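Long-range contacts in dextranase (Pseudarthrobacter oxydans, PDB 6NZS), which probably catalyses the endohydrolysis of alpha-1,6-glucosidic linkages in dextran, as a glycoside hydrolase of family 49: residues 8-13 and 39-44; 90-95 and 188-193; 96-101 and 135-140. All blocks are in the same frame, centred on the assembly; numbering follows the deposited sequence.

Interaction 1: residues 8-13 and 39-44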
# COMPACT_ATOMS: atom_id res chain seq x y z
N GLY A 8 25.51 12.52 11.64
CA GLY A 8 24.75 13.50 10.89
C GLY A 8 24.22 12.98 9.56
O GLY A 8 23.24 13.54 9.04
N ASN A 9 24.83 11.94 9.00
CA ASN A 9 24.49 11.47 7.66
C ASN A 9 23.84 10.10 7.62
O ASN A 9 23.34 9.71 6.56
CB ASN A 9 25.72 11.42 6.77
CG ASN A 9 26.27 12.78 6.45
OD1 ASN A 9 25.65 13.81 6.73
ND2 ASN A 9 27.45 12.81 5.84
N LEU A 10 23.87 9.35 8.71
CA LEU A 10 23.37 7.98 8.69
C LEU A 10 22.84 7.65 10.08
O LEU A 10 23.50 7.93 11.09
CB LEU A 10 24.49 7.01 8.30
CG LEU A 10 24.13 5.52 8.16
CD1 LEU A 10 23.00 5.30 7.14
CD2 LEU A 10 25.38 4.73 7.78
N HIS A 11 21.65 7.07 10.12
CA HIS A 11 21.08 6.60 11.38
C HIS A 11 20.51 5.21 11.15
O HIS A 11 19.61 5.04 10.31
CB HIS A 11 20.00 7.54 11.89
CG HIS A 11 19.45 7.14 13.22
ND1 HIS A 11 18.13 7.35 13.58
CD2 HIS A 11 20.04 6.52 14.27
CE1 HIS A 11 17.94 6.88 14.80
NE2 HIS A 11 19.07 6.38 15.25
N THR A 12 21.03 4.24 11.89
CA THR A 12 20.47 2.89 11.93
C THR A 12 20.22 2.52 13.38
O THR A 12 20.65 3.21 14.31
CB THR A 12 21.40 1.86 11.28
OG1 THR A 12 22.55 1.66 12.12
CG2 THR A 12 21.86 2.31 9.90
N TRP A 13 19.50 1.41 13.58
CA TRP A 13 19.13 1.01 14.93
C TRP A 13 18.93 -0.49 14.99
O TRP A 13 18.89 -1.19 13.97
CB TRP A 13 17.87 1.74 15.42
CG TRP A 13 16.70 1.60 14.50
CD1 TRP A 13 15.77 0.60 14.51
CD2 TRP A 13 16.35 2.47 13.42
NE1 TRP A 13 14.85 0.80 13.50
CE2 TRP A 13 15.18 1.94 12.82
CE3 TRP A 13 16.89 3.66 12.90
CZ2 TRP A 13 14.55 2.56 11.74
CZ3 TRP A 13 16.28 4.27 11.82
CH2 TRP A 13 15.11 3.71 11.25
N LEU A 39 21.15 -6.80 6.76
CA LEU A 39 21.47 -5.58 6.04
C LEU A 39 22.47 -4.73 6.83
O LEU A 39 22.34 -4.58 8.05
CB LEU A 39 20.19 -4.77 5.78
CG LEU A 39 20.29 -3.58 4.84
CD1 LEU A 39 19.01 -3.44 4.03
CD2 LEU A 39 20.51 -2.32 5.64
N GLN A 40 23.47 -4.19 6.13
CA GLN A 40 24.39 -3.20 6.68
C GLN A 40 24.50 -2.05 5.70
O GLN A 40 24.29 -2.22 4.49
CB GLN A 40 25.78 -3.79 6.95
CG GLN A 40 25.83 -4.78 8.10
CD GLN A 40 27.21 -5.38 8.28
OE1 GLN A 40 28.08 -5.23 7.42
NE2 GLN A 40 27.42 -6.05 9.41
N VAL A 41 24.82 -0.86 6.22
CA VAL A 41 24.86 0.37 5.42
C VAL A 41 26.13 1.13 5.75
O VAL A 41 26.49 1.30 6.92
CB VAL A 41 23.65 1.29 5.70
CG1 VAL A 41 23.57 2.41 4.66
CG2 VAL A 41 22.36 0.52 5.75
N ALA A 42 26.79 1.65 4.71
CA ALA A 42 27.96 2.49 4.87
C ALA A 42 27.83 3.70 3.96
O ALA A 42 27.29 3.60 2.86
CB ALA A 42 29.22 1.73 4.45
N GLN A 43 28.33 4.84 4.42
CA GLN A 43 28.45 5.99 3.53
C GLN A 43 29.34 5.60 2.36
O GLN A 43 30.32 4.87 2.52
CB GLN A 43 29.07 7.17 4.28
CG GLN A 43 28.83 8.51 3.63
CD GLN A 43 29.19 9.67 4.55
OE1 GLN A 43 28.39 10.08 5.39
NE2 GLN A 43 30.40 10.20 4.39
N GLU A 44 28.98 6.06 1.16
CA GLU A 44 29.62 5.50 -0.03
C GLU A 44 31.12 5.77 -0.06
O GLU A 44 31.88 4.97 -0.63
CB GLU A 44 28.94 6.00 -1.31
CG GLU A 44 29.06 7.49 -1.52
CD GLU A 44 30.30 7.90 -2.28
OE1 GLU A 44 30.48 9.12 -2.48
OE2 GLU A 44 31.09 7.01 -2.68
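Leu10 lays its two methyl groups over the backbone and side chain of Val41. CD1 meets Val41 CG1 at 3.9 Å, the two side chains slanting across each other, while CD2 rests 3.7 Å from Val41 O and reaches on toward the peptide that joins Ala42 to Gln43. The first torsion of Leu10 (chi1 -177°) sets CG anti to the backbone N, and the branch atoms beyond it make the contacts with strand 39-43. No backbone hydrogen bond joins the two segments: their nearest CA atoms, in Leu10 and Gln43, are 7.5 Å apart, so side chains carry the contact.

The polar part comes from Asn9, next to Leu10, and Gln43, two residues beyond Val41. Asn9 ND2 donates to Gln43 OE1 at 2.9 Å, with an N-H...O angle of 165°. The acceptor lies in the amide plane of Asn9, but the donor stands 38° above the carbonyl plane of Gln43, and the two amides are twisted against each other. Gln43 NE2 is bonded to Asn45 OD1, which is consistent with this amide orientation.

Strand 10-11 pairs with strand 84-92 and belongs to the N-terminal Ig-like domain; Tyr51 also packs on Leu10. The chemistry implies two zones, a buried aliphatic overlap without directional bonds and, at the partly exposed margin, one amide-amide bond, with Asn45 holding the other end of the Gln43 amide.

Interaction 2: residues 90-95 and 188-193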
# COMPACT_ATOMS: atom_id res chain seq x y z
N PHE A 90 16.30 2.87 7.38
CA PHE A 90 17.38 3.65 7.95
C PHE A 90 17.23 5.07 7.45
O PHE A 90 16.52 5.33 6.48
CB PHE A 90 18.77 3.06 7.63
CG PHE A 90 19.07 2.95 6.15
CD1 PHE A 90 19.60 4.02 5.45
CD2 PHE A 90 18.86 1.75 5.48
CE1 PHE A 90 19.89 3.91 4.09
CE2 PHE A 90 19.15 1.63 4.13
CZ PHE A 90 19.66 2.71 3.43
N GLU A 91 17.89 6.01 8.13
CA GLU A 91 17.96 7.39 7.67
C GLU A 91 19.31 7.64 7.03
O GLU A 91 20.34 7.17 7.52
CB GLU A 91 17.80 8.38 8.82
CG GLU A 91 16.49 8.28 9.56
CD GLU A 91 16.34 9.40 10.57
OE1 GLU A 91 16.54 9.14 11.77
OE2 GLU A 91 16.04 10.54 10.16
N TYR A 92 19.31 8.40 5.93
CA TYR A 92 20.56 8.73 5.27
C TYR A 92 20.48 10.14 4.69
O TYR A 92 19.39 10.65 4.40
CB TYR A 92 20.99 7.67 4.24
CG TYR A 92 20.27 7.72 2.90
CD1 TYR A 92 18.89 7.88 2.83
CD2 TYR A 92 20.97 7.57 1.72
CE1 TYR A 92 18.23 7.92 1.60
CE2 TYR A 92 20.32 7.60 0.48
CZ TYR A 92 18.95 7.78 0.43
OH TYR A 92 18.31 7.84 -0.78
N ALA A 93 21.65 10.78 4.56
CA ALA A 93 21.72 12.10 3.96
C ALA A 93 22.71 12.18 2.81
O ALA A 93 22.86 13.24 2.21
CB ALA A 93 22.04 13.16 5.03
N LYS A 94 23.38 11.08 2.48
CA LYS A 94 24.44 11.05 1.49
C LYS A 94 24.44 9.64 0.91
O LYS A 94 24.02 8.70 1.58
CB LYS A 94 25.77 11.36 2.18
CG LYS A 94 27.01 11.45 1.31
CD LYS A 94 28.16 12.09 2.12
CE LYS A 94 29.50 11.97 1.41
NZ LYS A 94 29.58 12.73 0.15
N ASP A 95 24.89 9.51 -0.34
CA ASP A 95 24.91 8.22 -1.02
C ASP A 95 25.50 7.15 -0.11
O ASP A 95 26.50 7.38 0.58
CB ASP A 95 25.79 8.29 -2.28
CG ASP A 95 25.20 9.14 -3.39
OD1 ASP A 95 24.24 9.89 -3.15
OD2 ASP A 95 25.73 9.06 -4.51
N ILE A 188 13.65 -2.28 1.32
CA ILE A 188 14.53 -1.29 1.93
C ILE A 188 13.84 0.06 1.85
O ILE A 188 13.42 0.50 0.77
CB ILE A 188 15.91 -1.24 1.25
CG1 ILE A 188 16.63 -2.58 1.41
CG2 ILE A 188 16.75 -0.09 1.83
CD1 ILE A 188 17.95 -2.67 0.65
N PHE A 189 13.72 0.72 3.00
CA PHE A 189 13.17 2.06 3.08
C PHE A 189 14.34 2.97 3.48
O PHE A 189 14.66 3.11 4.66
CB PHE A 189 12.05 2.12 4.11
CG PHE A 189 10.88 1.19 3.84
CD1 PHE A 189 10.57 0.77 2.54
CD2 PHE A 189 10.09 0.76 4.89
CE1 PHE A 189 9.48 -0.08 2.32
CE2 PHE A 189 9.01 -0.08 4.67
CZ PHE A 189 8.70 -0.50 3.38
N ALA A 190 15.00 3.54 2.47
CA ALA A 190 16.13 4.45 2.67
C ALA A 190 15.53 5.85 2.74
O ALA A 190 15.16 6.42 1.71
CB ALA A 190 17.11 4.33 1.50
N GLU A 191 15.40 6.37 3.95
CA GLU A 191 14.61 7.56 4.18
C GLU A 191 15.51 8.76 4.48
O GLU A 191 16.57 8.61 5.10
CB GLU A 191 13.66 7.35 5.37
CG GLU A 191 12.70 6.18 5.18
CD GLU A 191 11.86 6.32 3.94
OE1 GLU A 191 11.00 7.20 3.95
OE2 GLU A 191 12.04 5.55 2.97
N PRO A 192 15.12 9.95 4.05
CA PRO A 192 16.01 11.11 4.22
C PRO A 192 16.14 11.52 5.69
O PRO A 192 15.15 11.63 6.41
CB PRO A 192 15.32 12.20 3.39
CG PRO A 192 13.89 11.80 3.33
CD PRO A 192 13.89 10.29 3.31
N LYS A 193 17.38 11.77 6.10
CA LYS A 193 17.61 12.36 7.41
C LYS A 193 16.96 13.74 7.47
O LYS A 193 17.00 14.50 6.50
CB LYS A 193 19.11 12.50 7.64
CG LYS A 193 19.46 12.85 9.06
CD LYS A 193 19.93 11.62 9.80
CE LYS A 193 20.61 12.00 11.09
NZ LYS A 193 19.62 12.24 12.17
O HOH W 1 16.66 12.67 11.20
O HOH W 2 17.74 10.93 13.52
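Phe90 and Tyr92 both hold CG between the backbone N and the carbonyl carbon (chi1 59° and 78°), and these torsions start the two rings on courses that converge on Ala190. Ala190 CA stands over one face of the Phe90 ring, 4.2 Å from its centroid, and Ala190 CB touches Phe90 CZ at 3.6 Å. The same methyl lies off-centre against the Tyr92 ring, CB to CE1 3.8 Å, so one small side chain is held by two aromatic neighbours. Ile188 CG2 adds a further apolar contact, with Phe90 CE2. At the edge of the Tyr92 ring, near its plane, sits Glu191 O; the Tyr92 hydroxyl, OH, is hydrogen-bonded to Pro138 O.

The backbones form a parallel pair in which Phe90, Glu91 and Tyr92 match Ala190, Glu191 and Pro192. Four bonds, with N...O distances of 2.9 to 3.2 Å, zip it together: Phe90 N to Phe189 O, Glu191 N to Phe90 O, Tyr92 N to Glu191 O and Lys193 N to Tyr92 O. In a domain assigned to the Ig-like N-terminal region of family 49, where most of the neighbouring strand pairs run antiparallel, this parallel pairing joins strand 84-92 to the long strand 176-192.

On the face of Glu91 and Glu191 the contact turns polar. Glu91 OE1 and Lys193 NZ are 4.4 Å apart, beyond a salt bridge, and two waters close the distance: one donates to OE2 and the other to OE1 (2.8 Å), and both accept from NZ. Glu91 OE1 is also bonded to His11 ND1. Glu191 bends at chi2 (-57°), and its carboxylate forms salt bridges with Lys359 and Arg145.

Interaction 3: residues 96-101 and 135-140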
# COMPACT_ATOMS: atom_id res chain seq x y z
N VAL A 96 24.90 5.95 -0.14
CA VAL A 96 25.34 4.84 0.69
C VAL A 96 25.54 3.59 -0.15
O VAL A 96 24.96 3.43 -1.23
CB VAL A 96 24.36 4.52 1.84
CG1 VAL A 96 24.32 5.65 2.87
CG2 VAL A 96 22.97 4.21 1.29
N TRP A 97 26.38 2.70 0.36
CA TRP A 97 26.43 1.32 -0.09
C TRP A 97 25.69 0.46 0.92
O TRP A 97 26.00 0.50 2.12
CB TRP A 97 27.88 0.82 -0.16
CG TRP A 97 28.64 1.19 -1.41
CD1 TRP A 97 29.70 2.05 -1.50
CD2 TRP A 97 28.42 0.69 -2.74
NE1 TRP A 97 30.15 2.12 -2.80
CE2 TRP A 97 29.38 1.29 -3.58
CE3 TRP A 97 27.51 -0.21 -3.31
CZ2 TRP A 97 29.45 1.02 -4.95
CZ3 TRP A 97 27.59 -0.48 -4.67
CH2 TRP A 97 28.55 0.14 -5.47
N VAL A 98 24.72 -0.32 0.46
CA VAL A 98 23.93 -1.21 1.31
C VAL A 98 24.32 -2.64 0.98
O VAL A 98 24.19 -3.07 -0.17
CB VAL A 98 22.43 -1.00 1.11
CG1 VAL A 98 21.66 -1.92 2.01
CG2 VAL A 98 22.06 0.45 1.38
N ASP A 99 24.80 -3.39 1.98
CA ASP A 99 25.08 -4.82 1.82
C ASP A 99 23.84 -5.59 2.23
O ASP A 99 23.34 -5.40 3.35
CB ASP A 99 26.23 -5.26 2.72
CG ASP A 99 27.54 -4.59 2.38
OD1 ASP A 99 27.97 -4.67 1.22
OD2 ASP A 99 28.15 -4.00 3.29
N VAL A 100 23.35 -6.46 1.36
CA VAL A 100 22.22 -7.33 1.68
C VAL A 100 22.70 -8.77 1.56
O VAL A 100 23.21 -9.17 0.50
CB VAL A 100 21.01 -7.10 0.77
CG1 VAL A 100 19.82 -7.89 1.31
CG2 VAL A 100 20.67 -5.62 0.70
N SER A 101 22.55 -9.53 2.63
CA SER A 101 22.99 -10.92 2.70
C SER A 101 21.78 -11.83 2.88
O SER A 101 20.90 -11.55 3.71
CB SER A 101 23.95 -11.12 3.86
OG SER A 101 25.14 -10.38 3.66
N ILE A 135 24.63 -2.71 -2.86
CA ILE A 135 23.79 -1.85 -3.69
C ILE A 135 24.09 -0.40 -3.34
O ILE A 135 24.04 -0.02 -2.17
CB ILE A 135 22.30 -2.14 -3.44
CG1 ILE A 135 21.99 -3.61 -3.71
CG2 ILE A 135 21.41 -1.24 -4.29
CD1 ILE A 135 20.70 -4.07 -3.05
N LYS A 136 24.35 0.42 -4.36
CA LYS A 136 24.60 1.84 -4.13
C LYS A 136 23.27 2.58 -4.23
O LYS A 136 22.66 2.63 -5.30
CB LYS A 136 25.60 2.41 -5.12
CG LYS A 136 25.97 3.85 -4.79
CD LYS A 136 26.94 4.41 -5.81
CE LYS A 136 28.33 4.55 -5.23
NZ LYS A 136 28.83 5.92 -5.47
N VAL A 137 22.82 3.14 -3.12
CA VAL A 137 21.57 3.91 -3.08
C VAL A 137 21.94 5.39 -3.06
O VAL A 137 22.52 5.86 -2.07
CB VAL A 137 20.71 3.54 -1.86
CG1 VAL A 137 19.40 4.30 -1.89
CG2 VAL A 137 20.44 2.03 -1.83
N PRO A 138 21.68 6.13 -4.13
CA PRO A 138 21.99 7.56 -4.11
C PRO A 138 21.05 8.28 -3.16
O PRO A 138 19.91 7.87 -2.95
CB PRO A 138 21.74 7.99 -5.56
CG PRO A 138 20.73 7.03 -6.08
CD PRO A 138 20.96 5.73 -5.35
N TYR A 139 21.56 9.37 -2.59
CA TYR A 139 20.71 10.22 -1.78
C TYR A 139 19.71 10.98 -2.66
O TYR A 139 20.05 11.49 -3.72
CB TYR A 139 21.53 11.21 -0.95
CG TYR A 139 20.62 12.14 -0.19
CD1 TYR A 139 19.86 11.67 0.87
CD2 TYR A 139 20.46 13.46 -0.59
CE1 TYR A 139 18.99 12.50 1.55
CE2 TYR A 139 19.59 14.30 0.09
CZ TYR A 139 18.86 13.82 1.15
OH TYR A 139 17.98 14.65 1.82
N SER A 140 18.46 11.01 -2.20
CA SER A 140 17.41 11.85 -2.75
C SER A 140 16.66 12.42 -1.57
O SER A 140 16.50 11.75 -0.54
CB SER A 140 16.41 11.02 -3.58
OG SER A 140 15.26 11.79 -3.90
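Antiparallel pairing of strands 96-101 and 135-137, within the N-terminal Ig-like domain, sets this contact. Val96-Val137 and Val98-Ile135 are hydrogen-bonded pairs, each closed by two reciprocal N-H...O bonds. Those of the second pair are short, Val98 N to Ile135 O and Ile135 N to Val98 O both at 2.7 Å. Between them Trp97 and Lys136 form a non-hydrogen-bonded pair, their CA atoms 4.5 Å apart.

On the face that carries Trp97 and Lys136, Lys136 CB lies over the six-membered ring of Trp97, 3.6 Å from its centroid and 16° off the normal, a CH-pi contact. CG of Lys136 is anti to its backbone N (chi1 -174°); farther out, the chain returns to the indole, CE reaching CZ2 at 3.7 Å. Lys136 NZ makes a long, weak ion pair with Glu44.

Valines and isoleucine fill the other face. Val98 CG2 meets Val137 CG2 at 3.9 Å, and Val100 CG2 meets Ile135 CD1 at 4.1 Å. Ile188 packs on Val98 and Val100, and Phe146 on Val137. One face packed apolar against other strands, the other more exposed, is typical of an Ig-like beta-sandwich.

All three contacts are mainly buried and lie within the N-terminal Ig-like domain, their centres 8 to 9 Å apart; of the touching residues 3 of 5, 8 of 10 and 5 of 7 are buried. Interaction 1 has no backbone hydrogen bonds between its segments, whereas interactions 2 and 3 rest on backbone pairing, parallel and antiparallel respectively. Their other chemistry differs: an amide pair in interaction 1, a buried acid bridged by water to a partly exposed lysine in interaction 2, an indole and lysine in interaction 3. Backbone bonds tie them together: Asn9 O with Ala93 N, and Ala42 O with Trp97 N. Tyr92 OH and Asp95 OD1 link interaction 2 to residues 138-139 of interaction 3.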